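Local coordinates for protein leucyl-trna synthetase (Plasmodium falciparum, PDB 5FOC) that charges tRNA(Leu) with leucine as a class I synthetase, the part present here being its editing domain, which probably deacylates wrongly charged tRNA, at residues G101-D104 with L105-I109; E112-V116 with K117-V121; E173-I176 with N177-N181. The protein carries 2 engineered substitutions. All coordinates share one frame; numbering follows the deposited sequence.

Each of the three contacts is local: its two segments run on without a gap, so none closes a long loop. They follow one another along the chain without nesting or crossing. Contact 1 takes in all of the short helix 103-109 and the two residues before it. Contact 2 follows, in helix 112-118 and the start of strand 120-127, and the Lys108-Asp118 salt bridge joins it to contact 1. Contact 3 covers nearly all of helix 172-178 and its exit into strand 181-185. Its Ile176 receives Leu105 and Ile109 of contact 1, and Lys119 NZ of contact 2 reaches the backbone O of Ile176 and of Cys179. Strands 120-127 and 181-185 are parallel neighbours in the mixed sheet.

Contact 1 of 3, residues G101-D104 with L105-I109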
loop_
_atom_site.group_PDB
_atom_site.type_symbol
_atom_site.label_atom_id
_atom_site.label_comp_id
_atom_site.label_asym_id
_atom_site.label_seq_id
_atom_site.Cartn_x
_atom_site.Cartn_y
_atom_site.Cartn_z
ATOM N N GLY A 101 -25.069 21.078 12.059
ATOM C CA GLY A 101 -25.189 20.318 13.304
ATOM C C GLY A 101 -24.291 19.097 13.435
ATOM O O GLY A 101 -24.595 18.188 14.221
ATOM N N GLU A 102 -23.185 19.073 12.684
ATOM C CA GLU A 102 -22.222 17.967 12.708
ATOM C C GLU A 102 -20.917 18.305 13.413
ATOM O O GLU A 102 -19.877 17.670 13.156
ATOM C CB GLU A 102 -21.905 17.512 11.294
ATOM C CG GLU A 102 -23.127 17.037 10.560
ATOM C CD GLU A 102 -22.792 16.463 9.207
ATOM O OE1 GLU A 102 -21.873 16.953 8.528
ATOM O OE2 GLU A 102 -23.480 15.546 8.798
ATOM N N GLU A 103 -20.946 19.277 14.319
ATOM C CA GLU A 103 -19.732 19.626 15.009
ATOM C C GLU A 103 -19.207 18.519 15.917
ATOM O O GLU A 103 -17.998 18.358 16.024
ATOM C CB GLU A 103 -19.872 20.927 15.818
ATOM C CG GLU A 103 -18.541 21.639 15.998
ATOM C CD GLU A 103 -18.060 22.431 14.775
ATOM O OE1 GLU A 103 -18.822 22.639 13.772
ATOM O OE2 GLU A 103 -16.876 22.869 14.844
ATOM N N ASP A 104 -20.100 17.778 16.571
ATOM C CA ASP A 104 -19.693 16.643 17.434
ATOM C C ASP A 104 -18.941 15.577 16.626
ATOM O O ASP A 104 -17.948 15.013 17.120
ATOM C CB ASP A 104 -20.892 16.019 18.194
ATOM C CG ASP A 104 -21.458 16.935 19.325
ATOM O OD1 ASP A 104 -20.730 17.796 19.886
ATOM O OD2 ASP A 104 -22.650 16.769 19.664
ATOM N N LEU A 105 -19.392 15.341 15.386
ATOM C CA LEU A 105 -18.708 14.448 14.444
ATOM C C LEU A 105 -17.303 14.952 14.128
ATOM O O LEU A 105 -16.345 14.179 14.181
ATOM C CB LEU A 105 -19.476 14.306 13.124
ATOM C CG LEU A 105 -20.893 13.743 13.175
ATOM C CD1 LEU A 105 -21.386 13.432 11.761
ATOM C CD2 LEU A 105 -20.984 12.492 14.029
ATOM N N LYS A 106 -17.209 16.244 13.799
ATOM C CA LYS A 106 -15.954 16.881 13.518
ATOM C C LYS A 106 -15.042 16.697 14.727
ATOM O O LYS A 106 -13.932 16.205 14.568
ATOM C CB LYS A 106 -16.138 18.368 13.187
ATOM C CG LYS A 106 -14.844 19.107 12.841
ATOM C CD LYS A 106 -14.993 20.621 12.983
ATOM C CE LYS A 106 -15.576 21.255 11.755
ATOM N NZ LYS A 106 -15.619 22.731 11.936
ATOM N N ASN A 107 -15.516 17.064 15.930
ATOM C CA ASN A 107 -14.724 16.935 17.149
ATOM C C ASN A 107 -14.270 15.497 17.470
ATOM O O ASN A 107 -13.239 15.300 18.124
ATOM C CB ASN A 107 -15.514 17.480 18.351
ATOM C CG ASN A 107 -15.658 18.996 18.351
ATOM O OD1 ASN A 107 -14.980 19.707 17.612
ATOM N ND2 ASN A 107 -16.590 19.500 19.180
ATOM N N LYS A 108 -15.049 14.507 17.018
ATOM C CA LYS A 108 -14.718 13.100 17.193
ATOM C C LYS A 108 -13.616 12.654 16.221
ATOM O O LYS A 108 -12.732 11.881 16.590
ATOM C CB LYS A 108 -15.976 12.237 17.007
ATOM C CG LYS A 108 -15.821 10.747 17.305
ATOM C CD LYS A 108 -17.125 9.989 17.030
ATOM C CE LYS A 108 -17.229 8.614 17.705
ATOM N NZ LYS A 108 -16.028 7.749 17.549
ATOM N N ILE A 109 -13.674 13.151 14.984
ATOM C CA ILE A 109 -12.736 12.727 13.918
ATOM C C ILE A 109 -11.415 13.470 14.109
ATOM O O ILE A 109 -10.358 12.834 14.062
ATOM C CB ILE A 109 -13.311 12.930 12.463
ATOM C CG1 ILE A 109 -14.551 12.083 12.310
ATOM C CG2 ILE A 109 -12.281 12.498 11.443
ATOM C CD1 ILE A 109 -15.411 12.547 11.176
HETATM O O HOH W 1 -22.563 15.897 15.505
HETATM O O HOH W 2 -15.625 22.725 17.165
HETATM O O HOH W 3 -18.058 17.734 20.763
#
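Lys106 NZ meets the Glu103 carboxylate on the syn side of OE2. The nitrogen stands 34° out of the carboxylate plane, and NZ lies 3.2 Å from OE2 in a salt bridge between residues three apart. OE2 also takes a bond from water 2, at 2.6 Å. The second flat group is the Asn107 amide. Its CG rests 3.4 Å from the backbone O of Glu103. Its OD1 accepts from water 2, while its ND2 donates to water 3, which in turn donates to Asp104 OD1. The amide is therefore tied to Glu103 through water 2 and to Asp104 through water 3.

Torsions bring the charged pair together. Glu103 sets CG opposite its own backbone N (chi1 -153°) and then bends at chi2. The Lys106 chain bends at chi3, and the two side chains run alongside each other in the same direction.

Backbone bonds from residue i+4 back to i start at the N-cap residue Glu102, whose O accepts from Lys106 N at 3.1 Å. Glu103 O accepts from Asn107 N at 2.8 Å, and Asp104 O from Lys108 N. Leu105 lies against Glu102, with CD1 4.1 Å from Glu102 CB. Glu102 OE1 turns to Glu99 N and Lys172 NZ.

This is a surface helix of the editing domain, and Glu103, Asp104 and Asn107 are exposed. Another side faces helix 172-178, where Leu105, Lys108 and Ile109 all touch Ile176. Lys106 and Ile109 also pack on Phe98, in the loop before the helix.

Contact 2 of 3, residues E112-V116 with K117-V121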
loop_
_atom_site.group_PDB
_atom_site.type_symbol
_atom_site.label_atom_id
_atom_site.label_comp_id
_atom_site.label_asym_id
_atom_site.label_seq_id
_atom_site.Cartn_x
_atom_site.Cartn_y
_atom_site.Cartn_z
ATOM N N GLU A 112 -7.083 13.002 18.573
ATOM C CA GLU A 112 -6.118 11.915 18.634
ATOM C C GLU A 112 -6.760 10.542 18.860
ATOM O O GLU A 112 -6.270 9.535 18.321
ATOM C CB GLU A 112 -5.136 12.165 19.822
ATOM C CG GLU A 112 -3.903 11.288 19.766
ATOM C CD GLU A 112 -3.204 11.214 21.130
ATOM O OE1 GLU A 112 -3.847 10.695 22.067
ATOM O OE2 GLU A 112 -2.056 11.684 21.254
ATOM N N ASP A 113 -7.830 10.493 19.668
ATOM C CA ASP A 113 -8.527 9.235 20.023
ATOM C C ASP A 113 -9.035 8.532 18.745
ATOM O O ASP A 113 -9.067 7.321 18.681
ATOM C CB ASP A 113 -9.744 9.480 20.919
ATOM C CG ASP A 113 -9.408 9.738 22.392
ATOM O OD1 ASP A 113 -8.279 9.450 22.832
ATOM O OD2 ASP A 113 -10.332 10.203 23.085
ATOM N N PHE A 114 -9.413 9.319 17.762
ATOM C CA PHE A 114 -9.915 8.707 16.532
ATOM C C PHE A 114 -8.887 7.810 15.859
ATOM O O PHE A 114 -9.233 6.736 15.347
ATOM C CB PHE A 114 -10.369 9.773 15.571
ATOM C CG PHE A 114 -11.302 9.282 14.506
ATOM C CD1 PHE A 114 -12.592 8.896 14.829
ATOM C CD2 PHE A 114 -10.905 9.255 13.201
ATOM C CE1 PHE A 114 -13.510 8.519 13.862
ATOM C CE2 PHE A 114 -11.798 8.826 12.217
ATOM C CZ PHE A 114 -13.095 8.457 12.554
ATOM N N PHE A 115 -7.626 8.238 15.835
ATOM C CA PHE A 115 -6.531 7.529 15.197
ATOM C C PHE A 115 -5.826 6.526 16.101
ATOM O O PHE A 115 -5.210 5.583 15.580
ATOM C CB PHE A 115 -5.531 8.524 14.655
ATOM C CG PHE A 115 -6.148 9.497 13.720
ATOM C CD1 PHE A 115 -6.822 10.627 14.179
ATOM C CD2 PHE A 115 -6.114 9.258 12.353
ATOM C CE1 PHE A 115 -7.448 11.504 13.285
ATOM C CE2 PHE A 115 -6.725 10.132 11.457
ATOM C CZ PHE A 115 -7.402 11.237 11.899
ATOM N N VAL A 116 -5.873 6.747 17.424
ATOM C CA VAL A 116 -5.215 5.865 18.398
ATOM C C VAL A 116 -6.161 4.799 18.993
ATOM O O VAL A 116 -5.772 3.649 19.152
ATOM C CB VAL A 116 -4.563 6.679 19.555
ATOM C CG1 VAL A 116 -3.944 5.736 20.590
ATOM C CG2 VAL A 116 -3.509 7.608 18.995
ATOM N N LYS A 117 -7.380 5.193 19.356
ATOM C CA LYS A 117 -8.307 4.290 20.035
ATOM C C LYS A 117 -9.429 3.780 19.133
ATOM O O LYS A 117 -9.740 2.588 19.162
ATOM C CB LYS A 117 -8.906 4.986 21.236
ATOM C CG LYS A 117 -7.907 5.292 22.356
ATOM C CD LYS A 117 -8.671 5.565 23.638
ATOM C CE LYS A 117 -7.839 6.285 24.681
ATOM N NZ LYS A 117 -8.773 6.708 25.746
ATOM N N ASP A 118 -10.017 4.657 18.321
ATOM C CA ASP A 118 -11.313 4.370 17.735
ATOM C C ASP A 118 -11.146 3.531 16.442
ATOM O O ASP A 118 -11.923 2.590 16.222
ATOM C CB ASP A 118 -12.088 5.667 17.365
ATOM C CG ASP A 118 -12.541 6.508 18.581
ATOM O OD1 ASP A 118 -12.486 6.031 19.736
ATOM O OD2 ASP A 118 -12.983 7.682 18.354
ATOM N N LYS A 119 -10.171 3.887 15.603
ATOM C CA LYS A 119 -10.058 3.304 14.233
ATOM C C LYS A 119 -8.641 2.744 14.024
ATOM O O LYS A 119 -7.663 3.222 14.677
ATOM C CB LYS A 119 -10.308 4.385 13.156
ATOM C CG LYS A 119 -11.604 5.136 13.235
ATOM C CD LYS A 119 -12.823 4.248 13.380
ATOM C CE LYS A 119 -14.110 5.028 13.461
ATOM N NZ LYS A 119 -15.273 4.090 13.518
ATOM N N LYS A 120 -8.507 1.767 13.122
ATOM C CA LYS A 120 -7.216 1.313 12.615
ATOM C C LYS A 120 -6.906 2.131 11.370
ATOM O O LYS A 120 -7.811 2.447 10.590
ATOM C CB LYS A 120 -7.219 -0.176 12.294
ATOM C CG LYS A 120 -7.512 -1.096 13.454
ATOM C CD LYS A 120 -7.087 -2.508 13.104
ATOM C CE LYS A 120 -7.483 -3.559 14.129
ATOM N NZ LYS A 120 -6.976 -4.884 13.656
ATOM N N VAL A 121 -5.652 2.500 11.190
ATOM C CA VAL A 121 -5.232 3.272 10.012
ATOM C C VAL A 121 -4.525 2.331 9.067
ATOM O O VAL A 121 -3.515 1.749 9.398
ATOM C CB VAL A 121 -4.322 4.462 10.334
ATOM C CG1 VAL A 121 -3.936 5.190 9.049
ATOM C CG2 VAL A 121 -4.941 5.402 11.386
HETATM O O HOH W 4 -5.080 3.043 15.047
#
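Asp113 O accepts from Lys117 N (2.8 Å), an alpha-helical bond, and also from Asp118 N (2.9 Å), which with a weak bond from Lys119 N to Phe114 O makes the wider pi-type turn before the chain leaves helical geometry. The main side-chain meeting is Lys119 on Phe114. Lys119 CG sits over one face of the Phe114 ring, 3.8 Å from the centroid and 14° off the normal, a CH-pi contact. A bend at chi2 (-49°) carries the chain on across the ring, with Lys119 CE 3.6 Å from Phe114 CE1. NZ then reaches the backbone O of Ile176 and of Cys179. Asp118 OD2, in a salt bridge with Lys108 NZ, approaches Phe114 CD1 obliquely at 3.7 Å, its carboxylate almost perpendicular to the ring. Asp113 OD1 and Lys117 NZ, on side chains lying side by side, are 4.0 Å apart, too far to count as a salt bridge. Val121 CG2 touches the edge of the Phe115 ring. Water 4 donates to Phe115 O and Lys119 O and so spans the turn. Phe115 also meets Tyr22 and Phe25 of helix 18-35. The whole is a helix-to-strand junction, a pi-widened helix end leading through Lys119 into strand 120-127 of the mixed sheet.

Contact 3 of 3, residues E173-I176 with N177-N181; sequences EEII and NSCPN
Glu173 and Asn177, one helical turn apart, lie side by side and point the same way. Glu173 places CG opposite its backbone N (chi1 -171°) and continues extended. Asn177 instead sets CG anti to its carbonyl carbon, beside its own N (chi1 -63°), and this holds the amide back over the preceding turn. Asn177 ND2 touches Glu173 CG at 3.5 Å. The carboxylate and amide planes are turned 55° apart. ND2 also comes near Glu173 O, but at too poor an angle for a hydrogen bond. That oxygen is engaged by Asn177 N at 2.9 Å.

Ser178 turns OG back along the helix. It donates to Glu174 O at 2.8 Å, a side-chain-to-backbone bond to the carbonyl four residues earlier, common for serines in helices. The acid group of Glu174 points elsewhere, with OE1 bonded to Thr171 N.

The helix ends here, and Cys179 is the first residue outside helical geometry. Ile175 O takes two donors at this end: Cys179 N at 3.0 Å, and Ser178 N at 3.2 Å from well above the carbonyl plane. Pro180 then leads to Asn181, where strand 181-185 of the mixed sheet begins.

The CB of Cys179 points back at the helix, 3.2 Å from Ile175 O, and SG packs against Ile175 CG2 at 3.9 Å. Both side chains are buried, resting on Pro200 and on Leu151 of strand 146-152. Ile176 packs on Leu105, Lys108 and Ile109 of helix 103-109, and also on Leu151.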
loop_
_atom_site.group_PDB
_atom_site.type_symbol
_atom_site.label_atom_id
_atom_site.label_comp_id
_atom_site.label_asym_id
_atom_site.label_seq_id
_atom_site.Cartn_x
_atom_site.Cartn_y
_atom_site.Cartn_z
ATOM N N GLU A 173 -22.957 9.695 10.294
ATOM C CA GLU A 173 -22.999 9.125 11.621
ATOM C C GLU A 173 -22.924 7.605 11.544
ATOM O O GLU A 173 -22.121 6.994 12.274
ATOM C CB GLU A 173 -24.247 9.592 12.344
ATOM C CG GLU A 173 -24.292 9.246 13.808
ATOM C CD GLU A 173 -25.263 10.147 14.544
ATOM O OE1 GLU A 173 -25.064 11.387 14.513
ATOM O OE2 GLU A 173 -26.234 9.620 15.125
ATOM N N GLU A 174 -23.726 7.004 10.634
ATOM C CA GLU A 174 -23.705 5.563 10.440
ATOM C C GLU A 174 -22.317 5.063 10.039
ATOM O O GLU A 174 -21.887 4.042 10.527
ATOM C CB GLU A 174 -24.769 5.109 9.433
ATOM C CG GLU A 174 -26.171 5.185 10.005
ATOM C CD GLU A 174 -27.248 4.995 8.961
ATOM O OE1 GLU A 174 -26.955 5.054 7.716
ATOM O OE2 GLU A 174 -28.407 4.791 9.410
ATOM N N ILE A 175 -21.623 5.779 9.169
ATOM C CA ILE A 175 -20.257 5.391 8.733
ATOM C C ILE A 175 -19.270 5.420 9.908
ATOM O O ILE A 175 -18.514 4.458 10.131
ATOM C CB ILE A 175 -19.721 6.294 7.593
ATOM C CG1 ILE A 175 -20.618 6.074 6.356
ATOM C CG2 ILE A 175 -18.272 5.991 7.212
ATOM C CD1 ILE A 175 -20.411 7.067 5.230
ATOM N N ILE A 176 -19.380 6.473 10.693
ATOM C CA ILE A 176 -18.518 6.605 11.856
ATOM C C ILE A 176 -18.795 5.470 12.845
ATOM O O ILE A 176 -17.854 4.942 13.484
ATOM C CB ILE A 176 -18.690 8.011 12.473
ATOM C CG1 ILE A 176 -18.135 9.102 11.540
ATOM C CG2 ILE A 176 -17.896 8.127 13.753
ATOM C CD1 ILE A 176 -18.538 10.528 11.910
ATOM N N ASN A 177 -20.072 5.121 13.029
ATOM C CA ASN A 177 -20.458 4.055 13.950
ATOM C C ASN A 177 -20.266 2.624 13.471
ATOM O O ASN A 177 -20.365 1.675 14.282
ATOM C CB ASN A 177 -21.903 4.262 14.385
ATOM C CG ASN A 177 -22.089 5.563 15.160
ATOM O OD1 ASN A 177 -21.156 6.048 15.750
ATOM N ND2 ASN A 177 -23.293 6.129 15.131
ATOM N N SER A 178 -20.018 2.446 12.166
ATOM C CA SER A 178 -19.997 1.109 11.616
ATOM C C SER A 178 -18.679 0.661 10.974
ATOM O O SER A 178 -18.451 -0.543 10.811
ATOM C CB SER A 178 -21.100 0.984 10.598
ATOM O OG SER A 178 -22.357 1.365 11.109
ATOM N N CYS A 179 -17.824 1.610 10.613
ATOM C CA CYS A 179 -16.632 1.348 9.812
ATOM C C CYS A 179 -15.379 1.501 10.689
ATOM O O CYS A 179 -15.024 2.642 11.103
ATOM C CB CYS A 179 -16.577 2.330 8.657
ATOM S SG CYS A 179 -17.925 2.101 7.497
ATOM N N PRO A 180 -14.703 0.379 10.991
ATOM C CA PRO A 180 -13.606 0.496 12.018
ATOM C C PRO A 180 -12.270 0.936 11.478
ATOM O O PRO A 180 -11.342 1.169 12.264
ATOM C CB PRO A 180 -13.479 -0.937 12.524
ATOM C CG PRO A 180 -13.845 -1.759 11.327
ATOM C CD PRO A 180 -15.019 -1.039 10.731
ATOM N N ASN A 181 -12.102 1.021 10.160
ATOM C CA ASN A 181 -10.794 1.272 9.542
ATOM C C ASN A 181 -10.791 2.555 8.754
ATOM O O ASN A 181 -11.780 2.843 8.023
ATOM C CB ASN A 181 -10.417 0.101 8.594
ATOM C CG ASN A 181 -10.346 -1.226 9.314
ATOM O OD1 ASN A 181 -10.170 -1.255 10.541
ATOM N ND2 ASN A 181 -10.494 -2.326 8.597
#